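Local atomic coordinates of putative ABC transporter subunit, substrate-binding component (PDB entry 4EVS), a protein that binds 4-hydroxybenzoate and, as the substrate-binding component of an ABC transporter, probably delivers lignin-derived benzoate compounds for uptake. Residues 43-48 / 294-299; 129-134 / 160-165; 252-257 / 281-286. One frame throughout, in Å; residues are numbered along the deposited sequence.

In the fold
The chain is built from two alpha/beta lobes, with 4-hydroxybenzoate held in the cleft between them. Contact 1 lies in one lobe, contact 2 in the other, their centres 40 Å apart on opposite sides of the chain's centre. Contact 3 is the central one, about 8 Å from that centre: its residue M283 comes within about 4 Å of the bound ligand. Helix 283-302 serves contacts 1 and 3, starting beside the ligand and running out to pack on strand 43-51 in contact 1; their centres are 23 Å apart. Contacts 2 and 3, centred 22 Å apart, meet directly, with A130 CB packed 3.3 Å from T252 OG1.

Contact 1. Residues 43-48 / 294-299; sequences HTVEFV and LIYKMI
V45 and I299 carry the tight half of this contact, meeting tip to tip with V45 CG2 3.7 Å from I299 CD1. Both valine branches are used: CG1 stands anti to the backbone N (chi1 -176°) and lies 4.1 Å from I299 CD1, and it is just as far, 4.1 Å, from Y296 CE1. CG2 also sits over one face of the Y296 ring. I299 also touches V40 of strand 39-40 and I6 of strand 5-12, so the tight end continues into the neighbouring strands.

Toward F47 the packing is looser. The edge of its ring meets I295 and Y296, with F47 CZ 4.3 Å from Y296 CE1 and F47 CE1 4.4 Å from I295 CD1. Here Y296 and F47 are both partly exposed, and a water enters: it donates to V45 O at 2.7 Å and to Y296 OH at 3.0 Å, tying the strand backbone to the helix side chain. The tyrosine hydroxyl is also hydrogen-bonded to G37 O, and its ring makes an edge-to-face contact with W32. No direct hydrogen bond joins the two segments.

The axes of the two short segments come within 10.9 Å, at 145° between their directions. This is a helix laid on a sheet by apolar side chains, as in the alpha/beta lobes of periplasmic binding proteins of the leucine-binding family.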
loop_
_atom_site.group_PDB
_atom_site.type_symbol
_atom_site.label_atom_id
_atom_site.label_comp_id
_atom_site.label_asym_id
_atom_site.label_seq_id
_atom_site.Cartn_x
_atom_site.Cartn_y
_atom_site.Cartn_z
ATOM N N HIS A 43 15.286 -16.295 20.928
ATOM C CA HIS A 43 14.527 -16.908 19.815
ATOM C C HIS A 43 15.035 -16.412 18.486
ATOM O O HIS A 43 15.247 -15.233 18.309
ATOM C CB HIS A 43 13.065 -16.528 19.912
ATOM C CG HIS A 43 12.472 -16.827 21.243
ATOM N ND1 HIS A 43 11.966 -18.068 21.553
ATOM C CD2 HIS A 43 12.335 -16.061 22.353
ATOM C CE1 HIS A 43 11.540 -18.058 22.806
ATOM N NE2 HIS A 43 11.743 -16.852 23.312
ATOM N N THR A 44 15.247 -17.317 17.551
ATOM C CA THR A 44 15.609 -16.954 16.216
ATOM C C THR A 44 14.313 -16.825 15.462
ATOM O O THR A 44 13.425 -17.658 15.617
ATOM C CB THR A 44 16.420 -18.039 15.572
ATOM O OG1 THR A 44 17.634 -18.164 16.309
ATOM C CG2 THR A 44 16.677 -17.738 14.105
ATOM N N VAL A 45 14.205 -15.788 14.642
ATOM C CA VAL A 45 13.010 -15.555 13.834
ATOM C C VAL A 45 13.358 -15.892 12.389
ATOM O O VAL A 45 14.319 -15.343 11.834
ATOM C CB VAL A 45 12.561 -14.089 13.955
ATOM C CG1 VAL A 45 11.257 -13.829 13.188
ATOM C CG2 VAL A 45 12.446 -13.641 15.439
ATOM N N GLU A 46 12.541 -16.747 11.762
ATOM C CA GLU A 46 12.763 -17.187 10.385
ATOM C C GLU A 46 11.559 -16.782 9.562
ATOM O O GLU A 46 10.435 -17.073 9.949
ATOM C CB GLU A 46 12.954 -18.713 10.334
ATOM C CG GLU A 46 13.124 -19.235 8.955
ATOM C CD GLU A 46 13.254 -20.754 8.897
ATOM O OE1 GLU A 46 13.452 -21.416 9.969
ATOM O OE2 GLU A 46 13.151 -21.281 7.746
ATOM N N PHE A 47 11.819 -16.108 8.451
ATOM C CA PHE A 47 10.757 -15.747 7.511
ATOM C C PHE A 47 10.753 -16.753 6.366
ATOM O O PHE A 47 11.811 -17.048 5.789
ATOM C CB PHE A 47 10.979 -14.322 6.944
ATOM C CG PHE A 47 10.882 -13.245 7.985
ATOM C CD1 PHE A 47 9.693 -12.588 8.186
ATOM C CD2 PHE A 47 11.951 -12.887 8.782
ATOM C CE1 PHE A 47 9.559 -11.604 9.133
ATOM C CE2 PHE A 47 11.819 -11.863 9.755
ATOM C CZ PHE A 47 10.637 -11.241 9.914
ATOM N N VAL A 48 9.574 -17.257 6.023
ATOM C CA VAL A 48 9.414 -18.136 4.883
ATOM C C VAL A 48 8.386 -17.501 3.934
ATOM O O VAL A 48 7.422 -16.885 4.391
ATOM C CB VAL A 48 9.060 -19.569 5.315
ATOM C CG1 VAL A 48 10.102 -20.151 6.326
ATOM C CG2 VAL A 48 7.729 -19.634 5.877
ATOM N N LEU A 294 7.051 -4.677 14.191
ATOM C CA LEU A 294 5.926 -5.063 15.033
ATOM C C LEU A 294 5.976 -6.555 15.387
ATOM O O LEU A 294 5.689 -6.931 16.530
ATOM C CB LEU A 294 4.594 -4.743 14.420
ATOM C CG LEU A 294 4.240 -3.263 14.240
ATOM C CD1 LEU A 294 2.772 -3.038 13.868
ATOM C CD2 LEU A 294 4.649 -2.421 15.359
ATOM N N ILE A 295 6.405 -7.409 14.449
ATOM C CA ILE A 295 6.546 -8.834 14.747
ATOM C C ILE A 295 7.613 -9.029 15.814
ATOM O O ILE A 295 7.411 -9.793 16.745
ATOM C CB ILE A 295 6.895 -9.633 13.475
ATOM C CG1 ILE A 295 5.676 -9.617 12.551
ATOM C CG2 ILE A 295 7.299 -11.109 13.821
ATOM C CD1 ILE A 295 5.922 -10.090 11.126
ATOM N N TYR A 296 8.739 -8.319 15.694
ATOM C CA TYR A 296 9.751 -8.431 16.746
ATOM C C TYR A 296 9.193 -8.012 18.121
ATOM O O TYR A 296 9.493 -8.659 19.141
ATOM C CB TYR A 296 11.032 -7.697 16.399
ATOM C CG TYR A 296 11.969 -8.464 15.475
ATOM C CD1 TYR A 296 11.492 -9.198 14.383
ATOM C CD2 TYR A 296 13.349 -8.423 15.664
ATOM C CE1 TYR A 296 12.366 -9.875 13.550
ATOM C CE2 TYR A 296 14.223 -9.090 14.834
ATOM C CZ TYR A 296 13.741 -9.818 13.782
ATOM O OH TYR A 296 14.600 -10.446 12.927
ATOM N N LYS A 297 8.436 -6.918 18.149
ATOM C CA LYS A 297 7.822 -6.441 19.381
ATOM C C LYS A 297 6.834 -7.465 19.970
ATOM O O LYS A 297 6.790 -7.686 21.183
ATOM C CB LYS A 297 7.134 -5.117 19.123
ATOM C CG LYS A 297 6.402 -4.536 20.314
ATOM C CD LYS A 297 7.329 -4.121 21.423
ATOM C CE LYS A 297 6.584 -3.299 22.510
ATOM N NZ LYS A 297 7.526 -2.355 23.157
HETATM N N MSE A 298 6.032 -8.079 19.101
HETATM C CA MSE A 298 5.101 -9.126 19.544
HETATM C C MSE A 298 5.808 -10.322 20.134
HETATM O O MSE A 298 5.385 -10.836 21.154
HETATM C CB MSE A 298 4.160 -9.524 18.412
HETATM C CG MSE A 298 3.219 -8.399 18.061
HETATM SE SE MSE A 298 1.762 -8.927 16.868
HETATM C CE MSE A 298 2.777 -9.234 15.384
ATOM N N ILE A 299 6.925 -10.724 19.522
ATOM C CA ILE A 299 7.695 -11.866 20.058
ATOM C C ILE A 299 8.319 -11.490 21.389
ATOM O O ILE A 299 8.348 -12.294 22.315
ATOM C CB ILE A 299 8.749 -12.334 19.038
ATOM C CG1 ILE A 299 8.072 -12.883 17.757
ATOM C CG2 ILE A 299 9.685 -13.338 19.659
ATOM C CD1 ILE A 299 8.984 -13.124 16.569
HETATM O O HOH W 1 14.835 -12.767 11.097
#

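Contact 2. Residues 129-134 / 160-165; sequences PAAKVA and KKTFEA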
loop_
_atom_site.group_PDB
_atom_site.type_symbol
_atom_site.label_atom_id
_atom_site.label_comp_id
_atom_site.label_asym_id
_atom_site.label_seq_id
_atom_site.Cartn_x
_atom_site.Cartn_y
_atom_site.Cartn_z
ATOM N N PRO A 129 -7.187 13.061 1.339
ATOM C CA PRO A 129 -6.321 14.175 0.935
ATOM C C PRO A 129 -6.327 14.425 -0.552
ATOM O O PRO A 129 -6.201 15.583 -0.965
ATOM C CB PRO A 129 -4.937 13.742 1.422
ATOM C CG PRO A 129 -5.256 12.908 2.672
ATOM C CD PRO A 129 -6.490 12.154 2.277
ATOM N N ALA A 130 -6.370 13.380 -1.385
ATOM C CA ALA A 130 -6.413 13.586 -2.820
ATOM C C ALA A 130 -7.581 14.453 -3.235
ATOM O O ALA A 130 -7.464 15.343 -4.094
ATOM C CB ALA A 130 -6.477 12.273 -3.574
ATOM N N ALA A 131 -8.736 14.230 -2.621
ATOM C CA ALA A 131 -9.937 15.019 -2.966
ATOM C C ALA A 131 -9.828 16.480 -2.470
ATOM O O ALA A 131 -10.292 17.414 -3.147
ATOM C CB ALA A 131 -11.174 14.348 -2.440
ATOM N N LYS A 132 -9.185 16.676 -1.322
ATOM C CA LYS A 132 -8.881 18.024 -0.824
ATOM C C LYS A 132 -7.952 18.761 -1.789
ATOM O O LYS A 132 -8.176 19.930 -2.125
ATOM C CB LYS A 132 -8.299 17.940 0.593
ATOM C CG LYS A 132 -9.358 17.576 1.619
ATOM C CD LYS A 132 -8.775 17.371 3.017
ATOM C CE LYS A 132 -9.831 17.539 4.131
ATOM N NZ LYS A 132 -11.053 16.678 3.983
ATOM N N VAL A 133 -6.908 18.079 -2.249
ATOM C CA VAL A 133 -5.954 18.705 -3.145
ATOM C C VAL A 133 -6.590 18.982 -4.487
ATOM O O VAL A 133 -6.291 19.998 -5.128
ATOM C CB VAL A 133 -4.721 17.844 -3.341
ATOM C CG1 VAL A 133 -3.798 18.440 -4.437
ATOM C CG2 VAL A 133 -3.937 17.684 -1.993
ATOM N N ALA A 134 -7.449 18.072 -4.938
ATOM C CA ALA A 134 -8.119 18.283 -6.229
ATOM C C ALA A 134 -8.812 19.629 -6.228
ATOM O O ALA A 134 -8.759 20.371 -7.197
ATOM C CB ALA A 134 -9.105 17.145 -6.532
ATOM N N LYS A 160 -15.669 10.753 -4.021
ATOM C CA LYS A 160 -16.943 11.365 -4.301
ATOM C C LYS A 160 -17.395 12.172 -3.097
ATOM O O LYS A 160 -17.808 13.325 -3.244
ATOM C CB LYS A 160 -17.980 10.309 -4.577
ATOM C CG LYS A 160 -18.013 9.753 -5.934
ATOM C CD LYS A 160 -19.268 8.844 -6.077
ATOM C CE LYS A 160 -19.442 8.313 -7.472
ATOM N NZ LYS A 160 -20.586 7.382 -7.547
ATOM N N LYS A 161 -17.400 11.572 -1.916
ATOM C CA LYS A 161 -17.948 12.264 -0.743
ATOM C C LYS A 161 -17.189 13.557 -0.460
ATOM O O LYS A 161 -17.784 14.615 -0.210
ATOM C CB LYS A 161 -17.929 11.371 0.502
ATOM C CG LYS A 161 -18.353 12.105 1.767
ATOM C CD LYS A 161 -18.685 11.188 2.952
ATOM C CE LYS A 161 -19.694 11.886 3.886
ATOM N NZ LYS A 161 -19.534 13.389 3.925
ATOM N N THR A 162 -15.867 13.457 -0.477
ATOM C CA THR A 162 -15.044 14.559 -0.055
ATOM C C THR A 162 -15.073 15.690 -1.097
ATOM O O THR A 162 -15.233 16.866 -0.750
ATOM C CB THR A 162 -13.592 14.066 0.183
ATOM O OG1 THR A 162 -13.580 12.942 1.120
ATOM C CG2 THR A 162 -12.730 15.199 0.665
ATOM N N PHE A 163 -14.929 15.332 -2.373
ATOM C CA PHE A 163 -14.831 16.304 -3.446
ATOM C C PHE A 163 -16.181 17.004 -3.594
ATOM O O PHE A 163 -16.236 18.231 -3.784
ATOM C CB PHE A 163 -14.338 15.637 -4.743
ATOM C CG PHE A 163 -14.070 16.595 -5.869
ATOM C CD1 PHE A 163 -13.116 17.592 -5.753
ATOM C CD2 PHE A 163 -14.823 16.542 -7.030
ATOM C CE1 PHE A 163 -12.888 18.491 -6.775
ATOM C CE2 PHE A 163 -14.565 17.430 -8.069
ATOM C CZ PHE A 163 -13.618 18.401 -7.937
ATOM N N GLU A 164 -17.272 16.249 -3.501
ATOM C CA GLU A 164 -18.605 16.848 -3.657
ATOM C C GLU A 164 -18.902 17.814 -2.511
ATOM O O GLU A 164 -19.513 18.883 -2.696
ATOM C CB GLU A 164 -19.665 15.754 -3.823
ATOM C CG GLU A 164 -19.556 15.072 -5.222
ATOM C CD GLU A 164 -20.479 13.850 -5.405
ATOM O OE1 GLU A 164 -21.488 13.743 -4.688
ATOM O OE2 GLU A 164 -20.171 12.970 -6.262
ATOM N N ALA A 165 -18.417 17.493 -1.320
ATOM C CA ALA A 165 -18.633 18.355 -0.149
ATOM C C ALA A 165 -17.913 19.685 -0.277
ATOM O O ALA A 165 -18.394 20.709 0.238
ATOM C CB ALA A 165 -18.196 17.627 1.132
#
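T162 and F163 of helix 160-165 pack against the small side chains A131 and A134 of helix 129-134. The two helices run almost parallel, at 26°, and strand 141-147 comes between them in the chain, an alpha-beta-alpha succession of the layered fold in this lobe. Their axes are only 8.4 Å apart, a closeness that the alanines permit.

In sequence order, T162 is the first to make a real contact. Its methyl CG2 lies anti to the backbone N and, like its CB, is 3.6 Å from A131 CB, so the alanine methyl rests against the CB-CG2 bond of the threonine. The hydroxyl OG1 takes no part across the interface; it is hydrogen-bonded to A158 O, one turn earlier in its own helix. K132 comes in on the same threonine from the solvent-exposed side. Its chain crosses the T162 side chain at about a right angle, and a bend at chi4 (54°) brings NZ to 4.0 Å from T162 CG2, a contact with a methyl group and not a polar bond.

F163 follows, on the buried side; its CA and that of A131 are the closest CA pair of the two segments. F163 CB lies 4.1 Å from A131 CB. The ring also touches V142 of strand 141-147 and meets the ring of F159. Its CE1 lies 4.0 Å from A134 CB, and its edge faces the helix backbone, where CD1 is 3.8 Å from A131 O.

Contact 3. Residues 252-257 / 281-286; sequences TYHYAV and VTMTSV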
loop_
_atom_site.group_PDB
_atom_site.type_symbol
_atom_site.label_atom_id
_atom_site.label_comp_id
_atom_site.label_asym_id
_atom_site.label_seq_id
_atom_site.Cartn_x
_atom_site.Cartn_y
_atom_site.Cartn_z
ATOM N N THR A 252 -1.339 11.286 -4.071
ATOM C CA THR A 252 -1.210 11.278 -2.637
ATOM C C THR A 252 -0.774 9.880 -2.136
ATOM O O THR A 252 -1.271 8.846 -2.602
ATOM C CB THR A 252 -2.510 11.714 -1.955
ATOM O OG1 THR A 252 -3.619 10.935 -2.467
ATOM C CG2 THR A 252 -2.727 13.196 -2.177
ATOM N N TYR A 253 0.148 9.838 -1.164
ATOM C CA TYR A 253 0.619 8.574 -0.644
ATOM C C TYR A 253 1.419 8.814 0.605
ATOM O O TYR A 253 1.989 9.890 0.821
ATOM C CB TYR A 253 1.542 7.870 -1.632
ATOM C CG TYR A 253 1.355 6.378 -1.859
ATOM C CD1 TYR A 253 2.457 5.583 -2.198
ATOM C CD2 TYR A 253 0.120 5.773 -1.807
ATOM C CE1 TYR A 253 2.284 4.281 -2.570
ATOM C CE2 TYR A 253 -0.046 4.438 -2.122
ATOM C CZ TYR A 253 1.024 3.702 -2.504
ATOM O OH TYR A 253 0.876 2.385 -2.852
ATOM N N HIS A 254 1.555 7.741 1.350
ATOM C CA HIS A 254 2.192 7.726 2.642
ATOM C C HIS A 254 3.693 7.485 2.559
ATOM O O HIS A 254 4.369 7.593 3.594
ATOM C CB HIS A 254 1.563 6.584 3.470
ATOM C CG HIS A 254 1.679 5.277 2.770
ATOM N ND1 HIS A 254 0.989 5.036 1.595
ATOM C CD2 HIS A 254 2.428 4.179 3.015
ATOM C CE1 HIS A 254 1.355 3.861 1.124
ATOM N NE2 HIS A 254 2.208 3.312 1.982
ATOM N N TYR A 255 4.212 7.072 1.395
ATOM C CA TYR A 255 5.662 6.823 1.250
ATOM C C TYR A 255 6.171 7.182 -0.129
ATOM O O TYR A 255 5.515 6.834 -1.121
ATOM C CB TYR A 255 6.042 5.387 1.537
ATOM C CG TYR A 255 7.521 5.162 1.437
ATOM C CD1 TYR A 255 8.379 5.688 2.391
ATOM C CD2 TYR A 255 8.073 4.446 0.398
ATOM C CE1 TYR A 255 9.733 5.551 2.289
ATOM C CE2 TYR A 255 9.467 4.248 0.301
ATOM C CZ TYR A 255 10.293 4.823 1.249
ATOM O OH TYR A 255 11.666 4.692 1.140
ATOM N N ALA A 256 7.321 7.869 -0.151
ATOM C CA ALA A 256 8.114 8.086 -1.357
ATOM C C ALA A 256 9.534 7.711 -1.066
ATOM O O ALA A 256 10.050 8.023 0.009
ATOM C CB ALA A 256 8.076 9.569 -1.829
ATOM N N VAL A 257 10.181 7.063 -2.041
ATOM C CA VAL A 257 11.579 6.700 -1.940
ATOM C C VAL A 257 12.417 7.979 -1.710
ATOM O O VAL A 257 13.460 7.936 -1.038
ATOM C CB VAL A 257 12.040 5.923 -3.165
ATOM C CG1 VAL A 257 13.587 5.727 -3.174
ATOM C CG2 VAL A 257 11.255 4.591 -3.272
ATOM N N VAL A 281 13.012 -0.285 -5.461
ATOM C CA VAL A 281 12.316 -0.056 -4.170
ATOM C C VAL A 281 10.977 0.617 -4.341
ATOM O O VAL A 281 10.833 1.623 -5.099
ATOM C CB VAL A 281 13.200 0.756 -3.203
ATOM C CG1 VAL A 281 12.429 1.112 -1.911
ATOM C CG2 VAL A 281 14.512 -0.010 -2.915
ATOM N N THR A 282 10.000 0.165 -3.586
ATOM C CA THR A 282 8.787 0.963 -3.490
ATOM C C THR A 282 8.010 0.637 -2.209
ATOM O O THR A 282 8.542 0.065 -1.247
ATOM C CB THR A 282 7.959 0.809 -4.784
ATOM O OG1 THR A 282 6.906 1.791 -4.829
ATOM C CG2 THR A 282 7.411 -0.613 -4.919
HETATM N N MSE A 283 6.758 1.056 -2.167
HETATM C CA MSE A 283 6.059 1.191 -0.886
HETATM C C MSE A 283 5.939 -0.079 -0.071
HETATM O O MSE A 283 5.932 -0.029 1.164
HETATM C CB MSE A 283 4.686 1.830 -1.073
HETATM C CG MSE A 283 3.591 0.902 -1.553
HETATM SE SE MSE A 283 3.887 0.114 -3.355
HETATM C CE MSE A 283 2.097 -0.652 -3.579
ATOM N N THR A 284 5.885 -1.242 -0.733
ATOM C CA THR A 284 5.684 -2.468 0.052
ATOM C C THR A 284 6.917 -2.802 0.894
ATOM O O THR A 284 6.811 -3.521 1.904
ATOM C CB THR A 284 5.252 -3.652 -0.817
ATOM O OG1 THR A 284 6.197 -3.821 -1.862
ATOM C CG2 THR A 284 3.877 -3.471 -1.426
ATOM N N SER A 285 8.100 -2.295 0.515
ATOM C CA SER A 285 9.275 -2.522 1.310
ATOM C C SER A 285 9.214 -1.806 2.658
ATOM O O SER A 285 9.611 -2.389 3.685
ATOM C CB SER A 285 10.537 -2.104 0.569
ATOM O OG SER A 285 10.688 -0.725 0.413
ATOM N N VAL A 286 8.718 -0.565 2.710
ATOM C CA VAL A 286 8.612 0.136 3.998
ATOM C C VAL A 286 7.521 -0.485 4.890
ATOM O O VAL A 286 7.700 -0.617 6.109
ATOM C CB VAL A 286 8.443 1.685 3.873
ATOM C CG1 VAL A 286 7.013 2.104 3.523
ATOM C CG2 VAL A 286 8.827 2.342 5.203
HETATM O O HOH W 2 3.354 0.729 2.102
#
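The Y255 ring carries V286 CG1 on one face, 3.7 Å above its plane and offset toward the rim, a CH-pi contact 24° off the ring normal. Within 252-257, H254 CE1 stands 3.5 Å above the plane of the Y253 ring, over its centre, and the ring of F121, a pocket residue, meets both H254 and Y253. At the edge of the imidazole, in its plane, a water sits 2.8 Å from H254 NE2 and donates to M283 O, also at 2.8 Å, bridging the two segments.

Segment 252-257 leaves strand 250-253 of one lobe and meets the N-terminal part of helix 283-302, which belongs to the other, consistent with an interlobe crossover of the type I periplasmic-binding fold.

The side chain of selenomethionine M283 crosses that of Y253. Its CG occupies the crowded position between backbone N and carbonyl carbon (chi1 80°), and the chain then bends at chi2. CB rests 3.7 Å from Y253 CE1, while CG and CE both come to 3.4 Å from Y253 OH. Y253 thus serves two pocket residues: its hydroxyl is hydrogen-bonded to D232 OD1, and it packs against M283, which touches 4-hydroxybenzoate. M283 N, in contrast, is buried without a partner.

Beyond the rings, T282 O accepts from both the N and the OG of S285, so two bonds hold this carbonyl. The contact ends at V257, whose CG2 packs 3.5 Å from V281 O and 3.9 Å from V281 CG1.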